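PDB 2OKX: rhamnosidase B from Bacillus sp., which hydrolyses terminal alpha-L-rhamnose from rhamnose-bearing glycosides, as an alpha-L-rhamnosidase of glycoside hydrolase family 78. Local coordinates for residues Ile208-Arg213 with Ala407-Val412; Phe649-Trp654 with Ala714-Thr719. All coordinates share one frame; numbering follows the deposited sequence.

Interaction 1: residues Ile208-Arg213 with Ala407-Val412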
loop_
_atom_site.group_PDB
_atom_site.type_symbol
_atom_site.label_atom_id
_atom_site.label_comp_id
_atom_site.label_asym_id
_atom_site.label_seq_id
_atom_site.Cartn_x
_atom_site.Cartn_y
_atom_site.Cartn_z
ATOM N N ILE A 208 -1.334 4.115 26.412
ATOM C CA ILE A 208 -1.010 5.487 26.065
ATOM C C ILE A 208 0.470 5.543 26.370
ATOM O O ILE A 208 0.887 5.364 27.515
ATOM C CB ILE A 208 -1.768 6.511 26.923
ATOM C CG1 ILE A 208 -3.261 6.460 26.571
ATOM C CG2 ILE A 208 -1.187 7.919 26.678
ATOM C CD1 ILE A 208 -4.096 7.549 27.209
ATOM N N GLN A 209 1.264 5.759 25.333
ATOM C CA GLN A 209 2.708 5.792 25.472
ATOM C C GLN A 209 3.245 7.068 26.096
ATOM O O GLN A 209 4.191 7.023 26.876
ATOM C CB GLN A 209 3.356 5.584 24.106
ATOM C CG GLN A 209 4.871 5.635 24.134
ATOM C CD GLN A 209 5.464 5.335 22.781
ATOM O OE1 GLN A 209 5.341 4.220 22.273
ATOM N NE2 GLN A 209 6.102 6.329 22.180
ATOM N N SER A 210 2.649 8.206 25.754
ATOM C CA SER A 210 3.116 9.472 26.304
ATOM C C SER A 210 2.132 10.609 26.105
ATOM O O SER A 210 1.173 10.500 25.337
ATOM C CB SER A 210 4.442 9.868 25.649
ATOM O OG SER A 210 4.253 10.144 24.268
ATOM N N LEU A 211 2.388 11.698 26.822
ATOM C CA LEU A 211 1.592 12.911 26.726
ATOM C C LEU A 211 2.637 14.015 26.727
ATOM O O LEU A 211 3.592 13.969 27.498
ATOM C CB LEU A 211 0.644 13.059 27.924
ATOM C CG LEU A 211 -0.320 14.252 27.815
ATOM C CD1 LEU A 211 -1.554 14.016 28.666
ATOM C CD2 LEU A 211 0.389 15.524 28.232
ATOM N N SER A 212 2.478 14.995 25.847
ATOM C CA SER A 212 3.454 16.070 25.774
ATOM C C SER A 212 2.798 17.405 25.485
ATOM O O SER A 212 1.707 17.462 24.918
ATOM C CB SER A 212 4.471 15.792 24.659
ATOM O OG SER A 212 5.110 14.534 24.811
ATOM N N ARG A 213 3.467 18.474 25.897
ATOM C CA ARG A 213 2.993 19.819 25.608
ATOM C C ARG A 213 3.818 20.152 24.373
ATOM O O ARG A 213 5.049 20.122 24.419
ATOM C CB ARG A 213 3.326 20.789 26.747
ATOM C CG ARG A 213 2.935 22.239 26.439
ATOM C CD ARG A 213 3.115 23.144 27.662
ATOM N NE ARG A 213 4.515 23.316 28.042
ATOM C CZ ARG A 213 5.253 24.377 27.726
ATOM N NH1 ARG A 213 4.727 25.370 27.023
ATOM N NH2 ARG A 213 6.518 24.449 28.119
ATOM N N ALA A 407 8.473 20.336 22.290
ATOM C CA ALA A 407 8.056 18.959 22.556
ATOM C C ALA A 407 8.476 18.677 23.991
ATOM O O ALA A 407 9.625 18.341 24.258
ATOM C CB ALA A 407 8.747 17.995 21.598
ATOM N N GLU A 408 7.528 18.819 24.908
ATOM C CA GLU A 408 7.791 18.647 26.330
ATOM C C GLU A 408 6.996 17.497 26.931
ATOM O O GLU A 408 5.786 17.606 27.131
ATOM C CB GLU A 408 7.434 19.954 27.043
ATOM C CG GLU A 408 7.767 20.020 28.512
ATOM C CD GLU A 408 7.225 21.295 29.142
ATOM O OE1 GLU A 408 5.999 21.380 29.361
ATOM O OE2 GLU A 408 8.024 22.216 29.394
ATOM N N ARG A 409 7.680 16.396 27.227
ATOM C CA ARG A 409 7.029 15.226 27.809
ATOM C C ARG A 409 6.524 15.470 29.221
ATOM O O ARG A 409 7.228 16.048 30.045
ATOM C CB ARG A 409 7.997 14.046 27.842
ATOM C CG ARG A 409 8.225 13.370 26.510
ATOM C CD ARG A 409 7.625 11.972 26.521
ATOM N NE ARG A 409 7.899 11.288 27.783
ATOM C CZ ARG A 409 7.796 9.975 27.962
ATOM N NH1 ARG A 409 8.061 9.442 29.150
ATOM N NH2 ARG A 409 7.443 9.192 26.953
ATOM N N ARG A 410 5.304 15.008 29.489
ATOM C CA ARG A 410 4.672 15.122 30.804
ATOM C C ARG A 410 4.178 13.728 31.194
ATOM O O ARG A 410 3.846 12.918 30.327
ATOM C CB ARG A 410 3.462 16.063 30.760
ATOM C CG ARG A 410 3.738 17.495 30.314
ATOM C CD ARG A 410 4.715 18.194 31.239
ATOM N NE ARG A 410 4.733 19.638 31.020
ATOM C CZ ARG A 410 3.853 20.490 31.541
ATOM N NH1 ARG A 410 2.872 20.052 32.322
ATOM N NH2 ARG A 410 3.957 21.786 31.282
ATOM N N ALA A 411 4.125 13.443 32.489
ATOM C CA ALA A 411 3.645 12.141 32.935
ATOM C C ALA A 411 2.188 12.010 32.506
ATOM O O ALA A 411 1.443 12.991 32.515
ATOM C CB ALA A 411 3.763 12.025 34.453
ATOM N N VAL A 412 1.780 10.806 32.115
ATOM C CA VAL A 412 0.399 10.587 31.693
ATOM C C VAL A 412 -0.531 10.463 32.901
ATOM O O VAL A 412 -0.333 9.599 33.753
ATOM C CB VAL A 412 0.263 9.297 30.846
ATOM C CG1 VAL A 412 -1.179 9.108 30.422
ATOM C CG2 VAL A 412 1.169 9.366 29.628
HETATM O O HOH W 1 4.661 11.045 28.801
#

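Interaction 2: residues Phe649-Trp654 with Ala714-Thr719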
loop_
_atom_site.group_PDB
_atom_site.type_symbol
_atom_site.label_atom_id
_atom_site.label_comp_id
_atom_site.label_asym_id
_atom_site.label_seq_id
_atom_site.Cartn_x
_atom_site.Cartn_y
_atom_site.Cartn_z
ATOM N N PHE A 649 -10.479 -22.369 -14.267
ATOM C CA PHE A 649 -9.708 -21.138 -14.174
ATOM C C PHE A 649 -8.476 -21.213 -15.068
ATOM O O PHE A 649 -8.128 -20.241 -15.732
ATOM C CB PHE A 649 -9.278 -20.861 -12.725
ATOM C CG PHE A 649 -8.142 -19.879 -12.617
ATOM C CD1 PHE A 649 -6.826 -20.325 -12.541
ATOM C CD2 PHE A 649 -8.383 -18.512 -12.664
ATOM C CE1 PHE A 649 -5.767 -19.422 -12.520
ATOM C CE2 PHE A 649 -7.334 -17.602 -12.646
ATOM C CZ PHE A 649 -6.021 -18.060 -12.575
ATOM N N ALA A 650 -7.816 -22.368 -15.079
ATOM C CA ALA A 650 -6.624 -22.548 -15.899
ATOM C C ALA A 650 -6.945 -22.269 -17.363
ATOM O O ALA A 650 -6.168 -21.628 -18.072
ATOM C CB ALA A 650 -6.089 -23.967 -15.743
ATOM N N ALA A 651 -8.101 -22.755 -17.807
ATOM C CA ALA A 651 -8.541 -22.563 -19.183
ATOM C C ALA A 651 -8.818 -21.088 -19.457
ATOM O O ALA A 651 -8.456 -20.567 -20.513
ATOM C CB ALA A 651 -9.799 -23.393 -19.446
ATOM N N ARG A 652 -9.456 -20.419 -18.500
ATOM C CA ARG A 652 -9.776 -19.004 -18.647
ATOM C C ARG A 652 -8.537 -18.122 -18.676
ATOM O O ARG A 652 -8.487 -17.139 -19.414
ATOM C CB ARG A 652 -10.676 -18.521 -17.503
ATOM C CG ARG A 652 -12.079 -19.105 -17.480
ATOM C CD ARG A 652 -12.973 -18.287 -16.560
ATOM N NE ARG A 652 -12.521 -18.310 -15.170
ATOM C CZ ARG A 652 -12.830 -19.265 -14.297
ATOM N NH1 ARG A 652 -12.373 -19.208 -13.054
ATOM N NH2 ARG A 652 -13.613 -20.273 -14.665
ATOM N N ILE A 653 -7.535 -18.477 -17.876
ATOM C CA ILE A 653 -6.319 -17.676 -17.784
ATOM C C ILE A 653 -5.204 -18.025 -18.773
ATOM O O ILE A 653 -4.330 -17.198 -19.031
ATOM C CB ILE A 653 -5.741 -17.730 -16.335
ATOM C CG1 ILE A 653 -5.000 -16.432 -16.019
ATOM C CG2 ILE A 653 -4.792 -18.917 -16.180
ATOM C CD1 ILE A 653 -5.916 -15.240 -15.875
ATOM N N TRP A 654 -5.226 -19.234 -19.331
ATOM C CA TRP A 654 -4.175 -19.644 -20.266
ATOM C C TRP A 654 -3.867 -18.628 -21.367
ATOM O O TRP A 654 -2.704 -18.295 -21.601
ATOM C CB TRP A 654 -4.511 -20.997 -20.909
ATOM C CG TRP A 654 -3.603 -21.335 -22.066
ATOM C CD1 TRP A 654 -3.982 -21.593 -23.354
ATOM C CD2 TRP A 654 -2.168 -21.409 -22.049
ATOM N NE1 TRP A 654 -2.874 -21.820 -24.139
ATOM C CE2 TRP A 654 -1.749 -21.713 -23.365
ATOM C CE3 TRP A 654 -1.198 -21.246 -21.052
ATOM C CZ2 TRP A 654 -0.399 -21.857 -23.710
ATOM C CZ3 TRP A 654 0.146 -21.389 -21.395
ATOM C CH2 TRP A 654 0.531 -21.691 -22.715
ATOM N N ALA A 714 -1.813 -27.400 -19.871
ATOM C CA ALA A 714 -2.298 -28.768 -19.717
ATOM C C ALA A 714 -3.594 -28.794 -18.917
ATOM O O ALA A 714 -4.556 -29.464 -19.295
ATOM C CB ALA A 714 -1.238 -29.622 -19.031
ATOM N N ALA A 715 -3.617 -28.063 -17.806
ATOM C CA ALA A 715 -4.809 -28.010 -16.971
ATOM C C ALA A 715 -5.945 -27.411 -17.787
ATOM O O ALA A 715 -7.113 -27.727 -17.569
ATOM C CB ALA A 715 -4.549 -27.162 -15.728
ATOM N N ALA A 716 -5.590 -26.548 -18.733
ATOM C CA ALA A 716 -6.577 -25.896 -19.586
ATOM C C ALA A 716 -7.062 -26.825 -20.692
ATOM O O ALA A 716 -8.039 -26.524 -21.378
ATOM C CB ALA A 716 -5.988 -24.627 -20.193
ATOM N N GLY A 717 -6.376 -27.951 -20.861
ATOM C CA GLY A 717 -6.758 -28.908 -21.886
ATOM C C GLY A 717 -6.188 -28.584 -23.256
ATOM O O GLY A 717 -6.774 -28.941 -24.280
ATOM N N ALA A 718 -5.041 -27.911 -23.273
ATOM C CA ALA A 718 -4.380 -27.535 -24.520
ATOM C C ALA A 718 -2.868 -27.563 -24.322
ATOM O O ALA A 718 -2.158 -26.644 -24.735
ATOM C CB ALA A 718 -4.824 -26.145 -24.943
ATOM N N THR A 719 -2.385 -28.632 -23.699
ATOM C CA THR A 719 -0.966 -28.794 -23.404
ATOM C C THR A 719 -0.000 -28.508 -24.558
ATOM O O THR A 719 1.086 -27.969 -24.336
ATOM C CB THR A 719 -0.682 -30.210 -22.858
ATOM O OG1 THR A 719 0.698 -30.316 -22.492
ATOM C CG2 THR A 719 -1.004 -31.261 -23.906
#

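Interaction 1: residues Ile208-Arg213 with Ala407-Val412
Arg213 and Glu408 form an antiparallel hydrogen-bonded pair, and Ser212 and Arg409 the non-hydrogen-bonded pair beside it, in two strands whose axes run at 131°. Arg213 N donates to Glu408 O at 2.8 Å, and Glu408 N returns a bond to Arg213 O. On one face of the sheet, CG of Arg213 (chi1 176°) and CG of Glu408 each stand anti to their own backbone N. The Arg213 guanidinium grips side-on: NE reaches Glu408 OE1 at 2.8 Å and NH2 reaches OE2 at 3.0 Å. Both acceptors lie near the guanidinium plane, but the donors come from above the carboxylate, and the two planes are 56° apart. Arg410 NE and NH2 both bind Glu408 OE1, completing a salt-bridge network on this face. An alanine at Glu408 would probably leave Arg213 NE and Arg410 NH2, 3.6 Å apart, to repel each other without the shared carboxylate. Further along, Val412 CG1 touches Ile208 CG2 at 3.9 Å. Arg213 has a second partner: its NH1 is hydrogen-bonded to Asp434 O. Strand 207-215 lies between strands 406-410 and 436-443, antiparallel to both, in a mixed sheet, while helix 414-417 packs on Ile208 and Val412.

Interaction 2: residues Phe649-Trp654 with Ala714-Thr719
Ala716 CB rests on the helix 647-665 between Ala650, Ala651 and Trp654. It lies 3.4 Å from Ala651 CA and 3.7 Å from Ala650 O. The backbones come very near each other: Ala651 CA and Ala716 CA are 3.9 Å apart. Small methyl groups allow this approach. Beside it, Ala650 CB meets Ala715 CB at 3.5 Å, methyl to methyl. The contact joins helix 647-665 to the C-terminal end of helix 696-715, in the (alpha/alpha)6 barrel of the family.

Trp654 closes the contact one turn on. Its CB touches Ala716 CB at 4.0 Å. CG stands anti to the backbone N (chi1 169°). CG is 4.5 Å from Ala716 CB, which lies oblique to the ring. The nearest approach to Ala718 is NE1 to its CB, 4.8 Å, too far to count as a touch. At the polar edge NE1 donates to Glu721 OE1. The Trp654 side chain also touches Ser709 and Ala713 of helix 696-715, and Ala722 in a loop. The side chain therefore reaches both the helix and the chain that leaves it.

Helix 696-715 ends in a Schellman motif at Gly717. This residue has positive phi (85°), where a CB would be jammed against the carbonyl O of Ala716.

All the side-chain pairs between the segments are apolar, and the segments share no hydrogen bond. Ala716 CB is a methyl carbon, so its contact with Ala650 O is van der Waals; that oxygen accepts from Trp654 N in its own helix. The polar tie from Trp654 goes to Glu721, and the contact itself thus depends on close fit of small residues.

From the N terminus, interaction 1 comes first. After strand 207-215 the chain leaves the sheet, and it returns to it as strand 406-410. The 193 residues between the segments build two antiparallel sheets of their own, so interaction 1 closes the base of a large inserted beta unit. The chain then passes through further beta strands and enters the helical part. There interaction 2 closes a shorter loop of 59 residues, joining helix 647-665 to the end of helix 696-715. The two loops lie in series and neither nest nor cross. Their centres are about 61 Å apart, on opposite sides of the chain's centre: one ties beta strands, the other barrel helices.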